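Local structure of bacteriocin immunity protein (Pseudomonas aeruginosa pao1, 4UHP) at the interface of chains B and A. The protein binds the DNase domain of its cognate bacteriocin, pyocin AP41, with ultra-high affinity and thereby protects the producing cell from the toxin. Coordinates in Å, arbitrary orientation; residue numbers count along the deposited sequence, not the author numbering. Chains: chain A, Bacteriocin immunity protein; chain B, Large component of pyocin AP41.

Contact 1: the interface of chains B and A. Residues chain B 81, 84, 87, 92; chain A 42, 46, 54-56.
A largely polar heterodimer interface joins the pyocin AP41 DNase to its cognate immunity protein here, and it adds charged and hydrogen-bonded contacts to the complex. B:His87 and A:Lys54 approach from opposite directions. The lysine ammonium NZ donates to the imidazole ND1 at 3.1 Å and lies almost in the ring plane, a favourable direction for a bond to an accepting ring nitrogen. A bend at chi3 (-59°) in the otherwise extended lysine chain turns CE and NZ toward that edge. The imidazole is clamped by its own chain: B:Pro84 CA covers the centre of one face and B:Glu92 CG the centre of the other, which fixes the tilt of the ring. The same ammonium forms a longer salt bridge, 3.7 Å from NZ to the carboxylate OE2 of B:Glu92.

The other oxygen of that carboxylate, B:Glu92 OE1, accepts a hydrogen bond from the hydroxyl OG of A:Ser55 at 2.8 Å. The hydroxyl comes from above the carboxylate plane, 40° out of it. With chi1 at 69°, A:Ser55 OG sits between its backbone N and carbonyl carbon and points at the DNase.

Facing B:Glu92 from the opposite direction is A:Glu46, the two carboxylate planes moderately turned against each other. A:Glu46 OE2 lies 2.7 Å from B:Glu92 OE2, a separation that suggests a shared proton, though none is seen; A:Lys54 would ease the concentration of negative charge. A weak bond from the backbone N of A:Ser55 also reaches A:Glu46 OE2.

Apolar contacts flank the polar group. A:Val42 CG2 touches the phenol end of B:Tyr81, 3.8 Å from CZ, and the CG of B:Pro84 rests on A:Gly56 CA. For the immunity protein, the site joins helix 31-49 to the segment 54-56 in gripping the toxin through the ammonium of A:Lys54, the hydroxyl of A:Ser55 and the carboxylate of A:Glu46, which meets that of B:Glu92.

Contact 2: the interface of chains B and A. Residues chain B 69-70, 73, 81; chain A 22, 38, 58-59.
The ring of A:Phe59 stacks on that of B:Tyr81 at the apolar centre, where the immunity protein inserts this phenylalanine among DNase side chains. The two planes are nearly parallel, 3° apart, and are offset, with A:Phe59 CE2 over the centre of the tyrosine ring. On its other face the phenylalanine is backed by CG2 of its neighbour A:Ile58, so that it is held between a partner ring and a methyl group of its own chain. B:Phe73 meets A:Phe59 at a right angle: the CE1–CZ edge of A:Phe59 points at the face of B:Phe73, toward its rim, with CE1 to CE1 at 3.5 Å.

Around B:Phe73 the immunity protein completes an apolar pocket. The methyl CE of A:Met38 reaches its CZ at 3.6 Å, brought back toward the ring by bends at chi2 (-47°) and chi3. That methyl also packs on one face of the A:Phe22 ring, while A:Ile58 CD1 covers the other, holding A:Phe22 alongside B:Phe73.

Polar groups border this core. B:Asn70 brings its amide oxygen OD1 to CD1 of A:Phe59, above the ring plane and beyond the rim on the side of B:Tyr81, the amide turned only slightly from parallel. It is fixed by two bonds to the backbone of B:Tyr81: OD1 accepts from N at 2.9 Å, and ND2 donates to O. These bonds tie helix 68-75 to the stacked tyrosine. B:Ser69 OG, placed anti to its backbone N (chi1 -173°), donates to the backbone carbonyl O of A:Phe22 at 3.1 Å. One water bridges B:Ser69 N and A:Ile58 O; another lies 2.9 Å from B:Asn70 ND2 and 2.8 Å from A:Phe59 O.

Contact 1: the interface of chains B and A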
loop_
_atom_site.group_PDB
_atom_site.type_symbol
_atom_site.label_atom_id
_atom_site.label_comp_id
_atom_site.label_asym_id
_atom_site.label_seq_id
_atom_site.Cartn_x
_atom_site.Cartn_y
_atom_site.Cartn_z
ATOM N N TYR B 81 -1.305 -0.710 0.582
ATOM C CA TYR B 81 -1.342 -2.114 0.968
ATOM C C TYR B 81 -2.645 -2.777 0.535
ATOM O O TYR B 81 -3.719 -2.193 0.657
ATOM C CB TYR B 81 -1.161 -2.251 2.482
ATOM C CG TYR B 81 0.264 -2.060 2.944
ATOM C CD1 TYR B 81 0.880 -0.818 2.869
ATOM C CD2 TYR B 81 0.993 -3.122 3.460
ATOM C CE1 TYR B 81 2.182 -0.640 3.295
ATOM C CE2 TYR B 81 2.295 -2.955 3.887
ATOM C CZ TYR B 81 2.885 -1.712 3.802
ATOM O OH TYR B 81 4.181 -1.542 4.226
ATOM N N PRO B 84 -5.485 -8.395 3.379
ATOM C CA PRO B 84 -4.728 -9.560 3.855
ATOM C C PRO B 84 -4.934 -10.797 2.988
ATOM O O PRO B 84 -4.011 -11.595 2.812
ATOM C CB PRO B 84 -5.292 -9.792 5.260
ATOM C CG PRO B 84 -5.770 -8.458 5.692
ATOM C CD PRO B 84 -6.271 -7.770 4.458
ATOM N N HIS B 87 -2.428 -10.992 0.238
ATOM C CA HIS B 87 -1.012 -10.970 0.592
ATOM C C HIS B 87 -0.303 -12.240 0.124
ATOM O O HIS B 87 -0.943 -13.245 -0.182
ATOM C CB HIS B 87 -0.834 -10.800 2.101
ATOM C CG HIS B 87 -1.214 -9.443 2.605
ATOM N ND1 HIS B 87 -1.156 -9.100 3.938
ATOM C CD2 HIS B 87 -1.658 -8.343 1.952
ATOM C CE1 HIS B 87 -1.549 -7.847 4.086
ATOM N NE2 HIS B 87 -1.860 -7.365 2.896
ATOM N N GLU B 92 2.873 -7.475 0.636
ATOM C CA GLU B 92 1.545 -6.969 0.974
ATOM C C GLU B 92 1.096 -5.779 0.131
ATOM O O GLU B 92 -0.094 -5.465 0.084
ATOM C CB GLU B 92 1.500 -6.579 2.453
ATOM C CG GLU B 92 1.911 -7.690 3.405
ATOM C CD GLU B 92 1.742 -7.300 4.856
ATOM O OE1 GLU B 92 1.289 -6.166 5.120
ATOM O OE2 GLU B 92 2.053 -8.133 5.731
ATOM N N VAL A 42 5.031 -1.570 9.961
ATOM C CA VAL A 42 3.986 -2.526 9.606
ATOM C C VAL A 42 4.295 -3.920 10.135
ATOM O O VAL A 42 3.461 -4.550 10.783
ATOM C CB VAL A 42 3.791 -2.624 8.078
ATOM C CG1 VAL A 42 2.976 -3.863 7.723
ATOM C CG2 VAL A 42 3.128 -1.371 7.540
ATOM N N GLU A 46 2.367 -6.133 13.065
ATOM C CA GLU A 46 1.890 -7.504 12.910
ATOM C C GLU A 46 2.532 -8.448 13.922
ATOM O O GLU A 46 1.896 -9.383 14.413
ATOM C CB GLU A 46 2.162 -7.998 11.489
ATOM C CG GLU A 46 1.548 -7.115 10.422
ATOM C CD GLU A 46 1.911 -7.541 9.015
ATOM O OE1 GLU A 46 2.898 -8.291 8.843
ATOM O OE2 GLU A 46 1.203 -7.118 8.081
ATOM N N LYS A 54 -3.448 -8.908 10.356
ATOM C CA LYS A 54 -2.140 -8.266 10.193
ATOM C C LYS A 54 -2.262 -6.762 9.924
ATOM O O LYS A 54 -2.936 -6.047 10.664
ATOM C CB LYS A 54 -1.351 -8.941 9.065
ATOM C CG LYS A 54 -1.045 -10.416 9.309
ATOM C CD LYS A 54 -0.138 -10.981 8.221
ATOM C CE LYS A 54 -0.774 -10.838 6.842
ATOM N NZ LYS A 54 0.131 -11.278 5.740
ATOM N N SER A 55 -1.621 -6.292 8.856
ATOM C CA SER A 55 -1.662 -4.875 8.495
ATOM C C SER A 55 -3.058 -4.447 8.041
ATOM O O SER A 55 -3.346 -3.256 7.929
ATOM C CB SER A 55 -0.648 -4.571 7.391
ATOM O OG SER A 55 -1.049 -5.162 6.170
ATOM N N GLY A 56 -3.917 -5.428 7.779
ATOM C CA GLY A 56 -5.292 -5.167 7.402
ATOM C C GLY A 56 -6.034 -4.319 8.415
ATOM O O GLY A 56 -6.933 -3.567 8.051
#

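Contact 2: the interface of chains B and A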
loop_
_atom_site.group_PDB
_atom_site.type_symbol
_atom_site.label_atom_id
_atom_site.label_comp_id
_atom_site.label_asym_id
_atom_site.label_seq_id
_atom_site.Cartn_x
_atom_site.Cartn_y
_atom_site.Cartn_z
ATOM N N SER B 69 -5.622 5.500 5.818
ATOM C CA SER B 69 -4.214 5.135 5.932
ATOM C C SER B 69 -3.564 4.985 4.554
ATOM O O SER B 69 -2.484 5.525 4.307
ATOM C CB SER B 69 -4.056 3.841 6.734
ATOM O OG SER B 69 -2.687 3.566 6.973
ATOM N N ASN B 70 -4.221 4.261 3.653
ATOM C CA ASN B 70 -3.697 4.109 2.297
ATOM C C ASN B 70 -3.681 5.431 1.537
ATOM O O ASN B 70 -2.851 5.630 0.652
ATOM C CB ASN B 70 -4.498 3.065 1.514
ATOM C CG ASN B 70 -3.871 1.681 1.581
ATOM O OD1 ASN B 70 -2.673 1.547 1.822
ATOM N ND2 ASN B 70 -4.678 0.647 1.364
ATOM N N PHE B 73 -0.485 7.153 2.521
ATOM C CA PHE B 73 0.663 6.492 1.912
ATOM C C PHE B 73 0.873 6.928 0.467
ATOM O O PHE B 73 1.974 7.330 0.097
ATOM C CB PHE B 73 0.509 4.973 1.991
ATOM C CG PHE B 73 1.122 4.375 3.223
ATOM C CD1 PHE B 73 0.672 4.741 4.477
ATOM C CD2 PHE B 73 2.152 3.451 3.128
ATOM C CE1 PHE B 73 1.239 4.196 5.621
ATOM C CE2 PHE B 73 2.717 2.906 4.262
ATOM C CZ PHE B 73 2.260 3.278 5.510
ATOM N N TYR B 81 -1.305 -0.710 0.582
ATOM C CA TYR B 81 -1.342 -2.114 0.968
ATOM C C TYR B 81 -2.645 -2.777 0.535
ATOM O O TYR B 81 -3.719 -2.193 0.657
ATOM C CB TYR B 81 -1.161 -2.251 2.482
ATOM C CG TYR B 81 0.264 -2.060 2.944
ATOM C CD1 TYR B 81 0.880 -0.818 2.869
ATOM C CD2 TYR B 81 0.993 -3.122 3.460
ATOM C CE1 TYR B 81 2.182 -0.640 3.295
ATOM C CE2 TYR B 81 2.295 -2.955 3.887
ATOM C CZ TYR B 81 2.885 -1.712 3.802
ATOM O OH TYR B 81 4.181 -1.542 4.226
ATOM N N PHE A 22 1.013 6.141 10.577
ATOM C CA PHE A 22 0.392 5.600 9.372
ATOM C C PHE A 22 -0.613 6.577 8.761
ATOM O O PHE A 22 -1.313 6.242 7.806
ATOM C CB PHE A 22 -0.298 4.268 9.678
ATOM C CG PHE A 22 0.654 3.165 10.036
ATOM C CD1 PHE A 22 1.223 2.376 9.051
ATOM C CD2 PHE A 22 0.986 2.922 11.357
ATOM C CE1 PHE A 22 2.103 1.364 9.378
ATOM C CE2 PHE A 22 1.865 1.911 11.689
ATOM C CZ PHE A 22 2.425 1.131 10.698
ATOM N N MET A 38 8.254 2.737 7.214
ATOM C CA MET A 38 6.875 2.273 7.305
ATOM C C MET A 38 6.813 0.755 7.137
ATOM O O MET A 38 5.999 0.088 7.777
ATOM C CB MET A 38 5.998 2.979 6.270
ATOM C CG MET A 38 5.972 4.496 6.415
ATOM S SD MET A 38 5.703 5.054 8.117
ATOM C CE MET A 38 4.091 4.355 8.457
ATOM N N ILE A 58 -4.851 -1.815 9.926
ATOM C CA ILE A 58 -4.485 -0.442 9.603
ATOM C C ILE A 58 -5.019 0.001 8.246
ATOM O O ILE A 58 -5.695 1.029 8.141
ATOM C CB ILE A 58 -2.954 -0.259 9.603
ATOM C CG1 ILE A 58 -2.374 -0.596 10.977
ATOM C CG2 ILE A 58 -2.585 1.157 9.187
ATOM C CD1 ILE A 58 -0.859 -0.540 11.024
ATOM N N PHE A 59 -4.714 -0.779 7.212
ATOM C CA PHE A 59 -4.961 -0.357 5.837
ATOM C C PHE A 59 -6.327 -0.776 5.293
ATOM O O PHE A 59 -6.787 -0.234 4.291
ATOM C CB PHE A 59 -3.858 -0.896 4.919
ATOM C CG PHE A 59 -2.480 -0.410 5.278
ATOM C CD1 PHE A 59 -2.104 0.898 5.021
ATOM C CD2 PHE A 59 -1.560 -1.262 5.862
ATOM C CE1 PHE A 59 -0.835 1.349 5.347
ATOM C CE2 PHE A 59 -0.291 -0.819 6.187
ATOM C CZ PHE A 59 0.072 0.491 5.929
HETATM O O HOH W 1 -7.535 0.768 1.741
HETATM O O HOH W 2 -7.281 3.708 7.966
#

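Contact 1 and contact 2 are adjoining parts of one interface, with the centres of their C-alpha atoms about 9 Å apart. They share B:Tyr81, which turns a ring face to contact 2 and its phenol end to contact 1. On the immunity protein, helix 31-49 and the short helix 56-59 contribute to both. The DNase supplies helix 68-75 to contact 2 and a later stretch, including 3-10 helix 84-86, to contact 1. An aromatic core thus lies beside a charged patch, a combination that probably supports both the strength and the specificity of this cognate pairing.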